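Local structure of aldehyde dehydrogenase (Burkholderia vietnamiensis, 5KF0) at residues A[111-116]-A[167-172]; A[118-123]-A[171-176]. The protein probably oxidises aldehydes to carboxylic acids with a nicotinamide cofactor, as in other aldehyde dehydrogenases, and is seen here with NADPH bound. All coordinates share one frame; numbering follows the deposited sequence. Where two conformers were deposited one is given.

How the contacts relate
Contacts 1 and 2 are two successive stations along one helix pair: helix 103-123 and helix 164-178 run side by side, with the contact centres about 8 Å apart. Both are buried, and the second helix links them directly through Lys-171 and Val-172 and through Ala-169 O, which packs against Pro-174 CD at 3.3 Å. Their chemistry differs. In 111-116 with 167-172, nearer the centre of the chain, aliphatic packing is joined by a histidine face, and the helix reaches the NADPH at Leu-167. In 118-123 with 171-176 the contact rests on one pair of alanines, while the charged residues of 118-123 reach a neighbouring subunit.

Contact 1 (A[111-116]-A[167-172]); sequences TRLIDT and LAAHKV. With NDP (NADPH dihydro-nicotinamide-adenine-dinucleotide phosphate), chain E; ACT (acetate ion), chain H.
Helices 111-116 and 167-172 run almost parallel, their axes 9.1 Å apart and inclined by 9°, with Leu-113 and Ala-169 level with each other at 6.2 Å between CA atoms. Ala-169 directs its CB toward the facing helix, where it sits between two residues one turn apart: Leu-113 CD1 lies 3.7 Å from Ala-169 CB, and Thr-116 CG2 3.8 Å from the same carbon. Leu-113 gets there through its first torsion, which sets CG anti to the backbone N.

Thr-116 makes the second half of the interface. Its CG2 stands over the His-170 ring, 3.8 Å from the centroid and only 6° off the normal, a CH-pi contact aimed at the middle of the face. Rotation about CA-CB (chi1 -62°) places CG2 anti to the backbone N, over the ring, and OG1 beside that N. There OG1 is 3.0 Å from Arg-112 O, but its stronger partner is Asn-166, just before the second segment. His-170 is fixed from another quarter: its NE2 is hydrogen-bonded to Asp-450 OD1, while in the conformer given here Arg-112 NE forms a salt bridge with the other carboxylate oxygen of Asp-450. One aspartate thus meets a side chain from each helix. In the same conformer Arg-112 NH2 makes a weak bond of 3.4 Å to acetate O, which lies at the guanidinium edge, and Arg-448 also binds that ion.

On another side of the second helix, Leu-167 puts CD1 3.3 Å from C5N of the NADPH, against the nicotinamide ring. Helix 164-178 follows strand 155-158 and leads into strand 182-185, parallel neighbours in the sheet, so this is the helix of a beta-alpha-beta crossover in the Rossmann-like cofactor domain of the aldehyde dehydrogenase fold.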
ATOM      1  N   THR A 111     -13.450 -17.014  21.812  1.00 13.93           N
ATOM      2  CA  THR A 111     -13.389 -15.587  21.501  1.00 14.22           C
ATOM      3  C   THR A 111     -12.441 -15.326  20.336  1.00 16.36           C
ATOM      4  O   THR A 111     -12.742 -14.519  19.447  1.00 14.13           O
ATOM      5  CB  THR A 111     -12.963 -14.797  22.737  1.00 16.94           C
ATOM      6  OG1 THR A 111     -13.938 -14.982  23.772  1.00 17.86           O
ATOM      7  CG2 THR A 111     -12.827 -13.310  22.422  1.00 18.23           C
ATOM      8  N   ARG A 112     -11.308 -16.024  20.306  1.00 12.91           N
ATOM      9  CA  ARG A 112     -10.346 -15.872  19.215  0.53 11.82           C
ATOM     10  C   ARG A 112     -10.915 -16.377  17.896  1.00 13.85           C
ATOM     11  O   ARG A 112     -10.689 -15.778  16.836  1.00 13.21           O
ATOM     12  CB  ARG A 112      -9.062 -16.634  19.551  0.53 10.53           C
ATOM     13  CG  ARG A 112      -8.286 -16.063  20.721  0.53 14.18           C
ATOM     14  CD  ARG A 112      -7.415 -14.893  20.294  0.53 13.95           C
ATOM     15  NE  ARG A 112      -6.436 -15.284  19.278  0.53 15.80           N
ATOM     16  CZ  ARG A 112      -5.319 -15.957  19.532  0.53 16.85           C
ATOM     17  NH1 ARG A 112      -5.026 -16.311  20.779  0.53 21.88           N
ATOM     18  NH2 ARG A 112      -4.494 -16.283  18.543  0.53 15.53           N
ATOM     19  N   LEU A 113     -11.637 -17.501  17.942  1.00 10.94           N
ATOM     20  CA  LEU A 113     -12.297 -18.037  16.750  1.00  9.92           C
ATOM     21  C   LEU A 113     -13.194 -16.980  16.120  1.00 14.07           C
ATOM     22  O   LEU A 113     -13.180 -16.770  14.902  1.00 11.63           O
ATOM     23  CB  LEU A 113     -13.124 -19.272  17.134  1.00 10.86           C
ATOM     24  CG  LEU A 113     -14.213 -19.734  16.144  1.00 10.76           C
ATOM     25  CD1 LEU A 113     -13.599 -20.280  14.850  1.00 10.74           C
ATOM     26  CD2 LEU A 113     -15.141 -20.780  16.774  1.00 12.97           C
ATOM     27  N   ILE A 114     -13.996 -16.315  16.954  1.00 13.51           N
ATOM     28  CA  ILE A 114     -14.864 -15.240  16.483  1.00 12.61           C
ATOM     29  C   ILE A 114     -14.038 -14.075  15.944  1.00 13.01           C
ATOM     30  O   ILE A 114     -14.334 -13.537  14.869  1.00 15.84           O
ATOM     31  CB  ILE A 114     -15.814 -14.798  17.612  1.00 15.27           C
ATOM     32  CG1 ILE A 114     -16.812 -15.912  17.912  1.00 15.42           C
ATOM     33  CG2 ILE A 114     -16.546 -13.523  17.217  1.00 15.98           C
ATOM     34  CD1 ILE A 114     -17.424 -15.840  19.311  1.00 16.28           C
ATOM     35  N   ASP A 115     -12.983 -13.680  16.674  1.00 12.76           N
ATOM     36  CA  ASP A 115     -12.086 -12.616  16.222  1.00 13.61           C
ATOM     37  C   ASP A 115     -11.518 -12.925  14.842  1.00 14.07           C
ATOM     38  O   ASP A 115     -11.476 -12.056  13.961  1.00 11.81           O
ATOM     39  CB  ASP A 115     -10.919 -12.426  17.206  1.00 16.47           C
ATOM     40  CG  ASP A 115     -11.320 -11.763  18.529  1.00 35.59           C
ATOM     41  OD1 ASP A 115     -12.413 -11.174  18.637  1.00 28.71           O
ATOM     42  OD2 ASP A 115     -10.496 -11.828  19.472  1.00 39.72           O
ATOM     43  N   THR A 116     -11.057 -14.162  14.640  1.00 10.29           N
ATOM     44  CA  THR A 116     -10.426 -14.530  13.375  1.00 10.24           C
ATOM     45  C   THR A 116     -11.418 -14.459  12.219  1.00 10.04           C
ATOM     46  O   THR A 116     -11.102 -13.920  11.151  1.00  9.99           O
ATOM     47  CB  THR A 116      -9.809 -15.928  13.509  1.00 11.72           C
ATOM     48  OG1 THR A 116      -8.802 -15.894  14.529  1.00 11.34           O
ATOM     49  CG2 THR A 116      -9.184 -16.407  12.192  1.00 11.41           C
ATOM     50  N   LEU A 167      -6.971 -22.468  15.067  1.00  9.83           N
ATOM     51  CA  LEU A 167      -6.034 -22.775  13.988  1.00  9.14           C
ATOM     52  C   LEU A 167      -6.754 -23.301  12.751  1.00 12.00           C
ATOM     53  O   LEU A 167      -6.291 -23.081  11.626  1.00 12.99           O
ATOM     54  CB  LEU A 167      -4.962 -23.741  14.480  1.00 12.19           C
ATOM     55  CG  LEU A 167      -4.091 -23.071  15.549  1.00  9.71           C
ATOM     56  CD1 LEU A 167      -3.173 -24.121  16.199  1.00 11.49           C
ATOM     57  CD2 LEU A 167      -3.272 -21.887  14.971  1.00 11.91           C
ATOM     58  N   ALA A 168      -7.894 -23.967  12.916  1.00 10.23           N
ATOM     59  CA  ALA A 168      -8.727 -24.241  11.751  1.00  9.80           C
ATOM     60  C   ALA A 168      -9.253 -22.943  11.147  1.00 12.83           C
ATOM     61  O   ALA A 168      -9.278 -22.785   9.919  1.00 11.58           O
ATOM     62  CB  ALA A 168      -9.884 -25.166  12.137  1.00 11.16           C
ATOM     63  N   ALA A 169      -9.660 -21.996  12.000  1.00 11.41           N
ATOM     64  CA  ALA A 169     -10.195 -20.718  11.526  1.00  9.99           C
ATOM     65  C   ALA A 169      -9.176 -19.956  10.695  1.00 10.53           C
ATOM     66  O   ALA A 169      -9.548 -19.280   9.726  1.00 11.77           O
ATOM     67  CB  ALA A 169     -10.650 -19.857  12.709  1.00 12.80           C
ATOM     68  N   HIS A 170      -7.891 -20.050  11.051  1.00  9.67           N
ATOM     69  CA  HIS A 170      -6.874 -19.319  10.302  1.00 10.36           C
ATOM     70  C   HIS A 170      -6.646 -19.887   8.910  1.00 13.20           C
ATOM     71  O   HIS A 170      -5.927 -19.259   8.127  1.00 11.61           O
ATOM     72  CB  HIS A 170      -5.562 -19.270  11.108  1.00 10.60           C
ATOM     73  CG  HIS A 170      -5.504 -18.098  12.040  1.00 10.38           C
ATOM     74  ND1 HIS A 170      -5.349 -16.804  11.588  1.00 10.04           N
ATOM     75  CD2 HIS A 170      -5.643 -18.013  13.389  1.00  9.81           C
ATOM     76  CE1 HIS A 170      -5.380 -15.972  12.616  1.00 11.32           C
ATOM     77  NE2 HIS A 170      -5.554 -16.681  13.720  1.00 10.42           N
ATOM     78  N   LYS A 171      -7.247 -21.029   8.574  1.00  9.70           N
ATOM     79  CA  LYS A 171      -7.264 -21.527   7.203  1.00  9.18           C
ATOM     80  C   LYS A 171      -8.631 -21.384   6.553  1.00  9.73           C
ATOM     81  O   LYS A 171      -8.731 -20.879   5.430  1.00 10.66           O
ATOM     82  CB  LYS A 171      -6.815 -22.999   7.170  1.00  9.11           C
ATOM     83  CG  LYS A 171      -5.448 -23.220   7.860  1.00  9.79           C
ATOM     84  CD  LYS A 171      -4.949 -24.662   7.692  1.00 10.28           C
ATOM     85  CE  LYS A 171      -3.751 -24.929   8.618  1.00  8.99           C
ATOM     86  NZ  LYS A 171      -2.572 -24.060   8.284  1.00 10.40           N
ATOM     87  N   VAL A 172      -9.685 -21.792   7.264  1.00 10.67           N
ATOM     88  CA  VAL A 172     -11.049 -21.768   6.734  1.00 10.90           C
ATOM     89  C   VAL A 172     -11.486 -20.344   6.420  1.00  9.95           C
ATOM     90  O   VAL A 172     -12.043 -20.070   5.349  1.00 11.01           O
ATOM     91  CB  VAL A 172     -12.009 -22.431   7.737  1.00 10.54           C
ATOM     92  CG1 VAL A 172     -13.467 -22.189   7.341  1.00 10.89           C
ATOM     93  CG2 VAL A 172     -11.714 -23.927   7.846  1.00 12.08           C
TER
HETATM   94  PA  NDP E 501       0.964 -33.392  14.717  1.00 13.08           P
HETATM   95  O1A NDP E 501       2.060 -33.044  13.767  1.00 14.00           O
HETATM   96  O2A NDP E 501       1.225 -34.700  15.464  1.00 14.28           O
HETATM   97  O5B NDP E 501      -0.450 -33.487  13.996  1.00 13.03           O
HETATM   98  C5B NDP E 501      -0.954 -32.286  13.360  1.00 12.93           C
HETATM   99  C4B NDP E 501      -1.935 -32.682  12.288  1.00 10.86           C
HETATM  100  O4B NDP E 501      -1.232 -33.343  11.212  1.00 13.69           O
HETATM  101  C3B NDP E 501      -3.027 -33.661  12.739  1.00 10.47           C
HETATM  102  O3B NDP E 501      -4.243 -33.397  12.045  1.00 10.86           O
HETATM  103  C2B NDP E 501      -2.449 -35.001  12.283  1.00 11.91           C
HETATM  104  O2B NDP E 501      -3.429 -36.036  12.062  1.00 13.15           O
HETATM  105  C1B NDP E 501      -1.872 -34.573  10.946  1.00 12.76           C
HETATM  106  N9A NDP E 501      -0.895 -35.498  10.385  1.00 12.69           N
HETATM  107  C8A NDP E 501       0.187 -36.074  10.995  1.00 10.07           C
HETATM  108  N7A NDP E 501       0.914 -36.820  10.195  1.00 11.52           N
HETATM  109  C5A NDP E 501       0.260 -36.729   8.976  1.00 12.37           C
HETATM  110  C6A NDP E 501       0.528 -37.281   7.708  1.00 13.62           C
HETATM  111  N6A NDP E 501       1.556 -38.100   7.452  1.00 14.09           N
HETATM  112  N1A NDP E 501      -0.316 -36.971   6.698  1.00 13.99           N
HETATM  113  C2A NDP E 501      -1.357 -36.173   6.948  1.00 15.50           C
HETATM  114  N3A NDP E 501      -1.716 -35.599   8.100  1.00 14.88           N
HETATM  115  C4A NDP E 501      -0.860 -35.920   9.079  1.00 14.45           C
HETATM  116  O3  NDP E 501       0.787 -32.203  15.756  1.00 11.94           O
HETATM  117  PN  NDP E 501      -0.120 -32.022  17.051  1.00 12.16           P
HETATM  118  O1N NDP E 501      -1.548 -32.215  16.693  1.00 12.78           O
HETATM  119  O2N NDP E 501       0.431 -32.941  18.110  1.00 13.95           O
HETATM  120  O5D NDP E 501       0.091 -30.509  17.475  1.00 11.63           O
HETATM  121  C5D NDP E 501       1.239 -30.005  18.176  1.00 12.69           C
HETATM  122  C4D NDP E 501       2.209 -29.427  17.175  1.00 11.63           C
HETATM  123  O4D NDP E 501       1.564 -28.373  16.412  1.00 12.76           O
HETATM  124  C3D NDP E 501       3.435 -28.796  17.841  1.00 12.58           C
HETATM  125  O3D NDP E 501       4.648 -29.099  17.161  1.00 12.52           O
HETATM  126  C2D NDP E 501       3.096 -27.307  17.793  1.00 16.64           C
HETATM  127  O2D NDP E 501       4.194 -26.406  17.881  1.00 12.42           O
HETATM  128  C1D NDP E 501       2.379 -27.217  16.453  1.00 13.86           C
HETATM  129  N1N NDP E 501       1.575 -26.000  16.443  1.00 12.93           N
HETATM  130  C2N NDP E 501       1.825 -24.982  15.554  1.00 11.79           C
HETATM  131  C3N NDP E 501       1.208 -23.786  15.626  1.00 10.72           C
HETATM  132  C7N NDP E 501       1.418 -22.718  14.612  1.00 12.75           C
HETATM  133  O7N NDP E 501       0.465 -21.971  14.350  1.00 11.66           O
HETATM  134  N7N NDP E 501       2.628 -22.558  14.078  1.00 10.98           N
HETATM  135  C4N NDP E 501       0.306 -23.484  16.769  1.00 12.96           C
HETATM  136  C5N NDP E 501      -0.136 -24.735  17.449  1.00 12.19           C
HETATM  137  C6N NDP E 501       0.532 -25.865  17.312  1.00 13.77           C
HETATM  138  P2B NDP E 501      -3.926 -37.009  13.285  1.00 13.72           P
HETATM  139  O1X NDP E 501      -3.364 -36.479  14.550  1.00 14.08           O
HETATM  140  O2X NDP E 501      -5.420 -36.990  13.143  1.00 12.20           O
HETATM  141  O3X NDP E 501      -3.411 -38.396  12.961  1.00 14.73           O
HETATM  142  C   ACT H 504      -1.741 -18.942  18.767  0.82 28.33           C
HETATM  143  O   ACT H 504      -2.155 -18.338  19.799  0.82 22.49           O
HETATM  144  OXT ACT H 504      -2.531 -19.038  17.800  0.82 22.33           O
HETATM  145  CH3 ACT H 504      -0.367 -19.526  18.666  0.82 28.92           C

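Contact 2 (A[118-123]-A[171-176]); sequences RVASEE and KVAPAL
Ala-120 and Ala-173 bring their methyls together, and the two helices come close here, with 5.8 Å between the CA atoms of this pair. The side chain of Ala-120 is a single methyl, CB, directed from CA toward 171-176. This carbon, which is also the tip, meets Ala-173 CB at 3.6 Å and Ala-173 O at 3.8 Å. Somewhat farther off, Pro-174 N lies 4.4 Å from Ala-120 CB. Through this pair of alanines, burying just 76 Å² in all, helix 103-123 packs near its C-terminal end on helix 164-178, the helix of a beta-alpha-beta crossover in the Rossmann-like cofactor domain. The crossover helix is kinked here: Pro-174 N has no hydrogen to give to the preceding turn. Leu-77 of helix 70-86 touches both Ala-120 and Leu-176, while the Pro-174 ring rests on Ile-467 and Ala-470 of helix 467-473. The charged residues of 118-123 serve a different interface, that with a neighbouring subunit: in the conformer given, Arg-118 NH2 forms a salt bridge with Asp-78 of that neighbouring subunit, and Glu-122 and Glu-123 both pair with its Arg-126.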
ATOM      1  N   ARG A 118     -14.057 -12.572  12.178  1.00  9.47           N
ATOM      2  CA  ARG A 118     -14.420 -11.176  11.976  0.64  9.65           C
ATOM      3  C   ARG A 118     -13.362 -10.440  11.160  1.00 11.53           C
ATOM      4  O   ARG A 118     -13.704  -9.627  10.292  1.00 11.82           O
ATOM      5  CB  ARG A 118     -14.647 -10.475  13.311  0.64 11.92           C
ATOM      6  CG  ARG A 118     -15.059  -9.042  13.101  0.64 15.41           C
ATOM      7  CD  ARG A 118     -15.649  -8.402  14.321  0.64 18.54           C
ATOM      8  NE  ARG A 118     -16.235  -7.132  13.923  0.64 24.47           N
ATOM      9  CZ  ARG A 118     -16.797  -6.262  14.751  0.64 16.13           C
ATOM     10  NH1 ARG A 118     -16.865  -6.513  16.057  0.64 18.88           N
ATOM     11  NH2 ARG A 118     -17.302  -5.147  14.259  0.64 11.65           N
ATOM     12  N   VAL A 119     -12.072 -10.708  11.414  1.00  9.33           N
ATOM     13  CA  VAL A 119     -11.036 -10.111  10.566  1.00 10.71           C
ATOM     14  C   VAL A 119     -11.228 -10.547   9.118  1.00 11.74           C
ATOM     15  O   VAL A 119     -11.100  -9.741   8.182  1.00 10.76           O
ATOM     16  CB  VAL A 119      -9.622 -10.472  11.061  1.00 10.81           C
ATOM     17  CG1 VAL A 119      -8.557  -9.920  10.113  1.00 11.45           C
ATOM     18  CG2 VAL A 119      -9.377  -9.963  12.462  1.00  9.70           C
ATOM     19  N   ALA A 120     -11.522 -11.832   8.908  1.00  9.84           N
ATOM     20  CA  ALA A 120     -11.743 -12.319   7.551  1.00 10.58           C
ATOM     21  C   ALA A 120     -12.946 -11.638   6.904  1.00 10.53           C
ATOM     22  O   ALA A 120     -12.912 -11.327   5.707  1.00 10.31           O
ATOM     23  CB  ALA A 120     -11.923 -13.835   7.553  1.00 10.91           C
ATOM     24  N   SER A 121     -14.028 -11.422   7.665  1.00 11.22           N
ATOM     25  CA  SER A 121     -15.185 -10.714   7.119  1.00  9.93           C
ATOM     26  C   SER A 121     -14.797  -9.327   6.613  1.00 10.97           C
ATOM     27  O   SER A 121     -15.235  -8.908   5.536  1.00 12.99           O
ATOM     28  CB  SER A 121     -16.283 -10.606   8.183  1.00 12.82           C
ATOM     29  OG  SER A 121     -17.264  -9.658   7.788  1.00 15.91           O
ATOM     30  N   GLU A 122     -13.967  -8.610   7.376  1.00  9.74           N
ATOM     31  CA  GLU A 122     -13.486  -7.299   6.949  1.00 11.23           C
ATOM     32  C   GLU A 122     -12.604  -7.395   5.708  1.00 12.68           C
ATOM     33  O   GLU A 122     -12.756  -6.604   4.767  1.00 13.83           O
ATOM     34  CB  GLU A 122     -12.717  -6.629   8.095  1.00 10.92           C
ATOM     35  CG  GLU A 122     -13.549  -6.388   9.346  1.00 11.88           C
ATOM     36  CD  GLU A 122     -12.678  -6.017  10.540  1.00 17.90           C
ATOM     37  OE1 GLU A 122     -11.444  -5.912  10.362  1.00 22.21           O
ATOM     38  OE2 GLU A 122     -13.219  -5.837  11.649  1.00 19.76           O
ATOM     39  N   GLU A 123     -11.664  -8.349   5.689  1.00 12.39           N
ATOM     40  CA  GLU A 123     -10.727  -8.426   4.576  1.00 12.60           C
ATOM     41  C   GLU A 123     -11.394  -8.926   3.305  1.00  9.73           C
ATOM     42  O   GLU A 123     -10.906  -8.633   2.206  1.00 13.70           O
ATOM     43  CB  GLU A 123      -9.531  -9.319   4.930  1.00 11.70           C
ATOM     44  CG  GLU A 123      -8.661  -8.772   6.071  1.00 11.76           C
ATOM     45  CD  GLU A 123      -7.869  -7.527   5.679  1.00 15.48           C
ATOM     46  OE1 GLU A 123      -7.761  -7.231   4.467  1.00 14.47           O
ATOM     47  OE2 GLU A 123      -7.352  -6.845   6.589  1.00 14.09           O
ATOM     48  N   LYS A 171      -7.247 -21.029   8.574  1.00  9.70           N
ATOM     49  CA  LYS A 171      -7.264 -21.527   7.203  1.00  9.18           C
ATOM     50  C   LYS A 171      -8.631 -21.384   6.553  1.00  9.73           C
ATOM     51  O   LYS A 171      -8.731 -20.879   5.430  1.00 10.66           O
ATOM     52  CB  LYS A 171      -6.815 -22.999   7.170  1.00  9.11           C
ATOM     53  CG  LYS A 171      -5.448 -23.220   7.860  1.00  9.79           C
ATOM     54  CD  LYS A 171      -4.949 -24.662   7.692  1.00 10.28           C
ATOM     55  CE  LYS A 171      -3.751 -24.929   8.618  1.00  8.99           C
ATOM     56  NZ  LYS A 171      -2.572 -24.060   8.284  1.00 10.40           N
ATOM     57  N   VAL A 172      -9.685 -21.792   7.264  1.00 10.67           N
ATOM     58  CA  VAL A 172     -11.049 -21.768   6.734  1.00 10.90           C
ATOM     59  C   VAL A 172     -11.486 -20.344   6.420  1.00  9.95           C
ATOM     60  O   VAL A 172     -12.043 -20.070   5.349  1.00 11.01           O
ATOM     61  CB  VAL A 172     -12.009 -22.431   7.737  1.00 10.54           C
ATOM     62  CG1 VAL A 172     -13.467 -22.189   7.341  1.00 10.89           C
ATOM     63  CG2 VAL A 172     -11.714 -23.927   7.846  1.00 12.08           C
ATOM     64  N   ALA A 173     -11.310 -19.425   7.381  1.00  9.22           N
ATOM     65  CA  ALA A 173     -11.864 -18.086   7.192  1.00 10.33           C
ATOM     66  C   ALA A 173     -11.201 -17.354   6.029  1.00 10.44           C
ATOM     67  O   ALA A 173     -11.927 -16.767   5.205  1.00 11.45           O
ATOM     68  CB  ALA A 173     -11.774 -17.289   8.498  1.00 12.11           C
ATOM     69  N   PRO A 174      -9.875 -17.354   5.883  1.00  9.78           N
ATOM     70  CA  PRO A 174      -9.280 -16.715   4.691  1.00  9.85           C
ATOM     71  C   PRO A 174      -9.631 -17.428   3.402  1.00  9.98           C
ATOM     72  O   PRO A 174      -9.772 -16.770   2.360  1.00 10.63           O
ATOM     73  CB  PRO A 174      -7.770 -16.764   4.953  1.00 14.06           C
ATOM     74  CG  PRO A 174      -7.580 -17.320   6.312  1.00 17.52           C
ATOM     75  CD  PRO A 174      -8.863 -17.833   6.847  1.00 10.13           C
ATOM     76  N   ALA A 175      -9.785 -18.755   3.433  1.00 13.08           N
ATOM     77  CA  ALA A 175     -10.182 -19.461   2.223  1.00 11.03           C
ATOM     78  C   ALA A 175     -11.532 -18.966   1.733  1.00 12.81           C
ATOM     79  O   ALA A 175     -11.720 -18.746   0.530  1.00 13.11           O
ATOM     80  CB  ALA A 175     -10.222 -20.970   2.479  1.00 11.52           C
ATOM     81  N   LEU A 176     -12.486 -18.778   2.654  1.00 10.12           N
ATOM     82  CA  LEU A 176     -13.799 -18.260   2.263  1.00 10.97           C
ATOM     83  C   LEU A 176     -13.694 -16.826   1.755  1.00 13.66           C
ATOM     84  O   LEU A 176     -14.326 -16.465   0.748  1.00 14.16           O
ATOM     85  CB  LEU A 176     -14.764 -18.341   3.449  1.00 10.31           C
ATOM     86  CG  LEU A 176     -15.089 -19.768   3.907  1.00 13.08           C
ATOM     87  CD1 LEU A 176     -15.725 -19.746   5.290  1.00 14.39           C
ATOM     88  CD2 LEU A 176     -16.016 -20.445   2.911  1.00 17.11           C
TER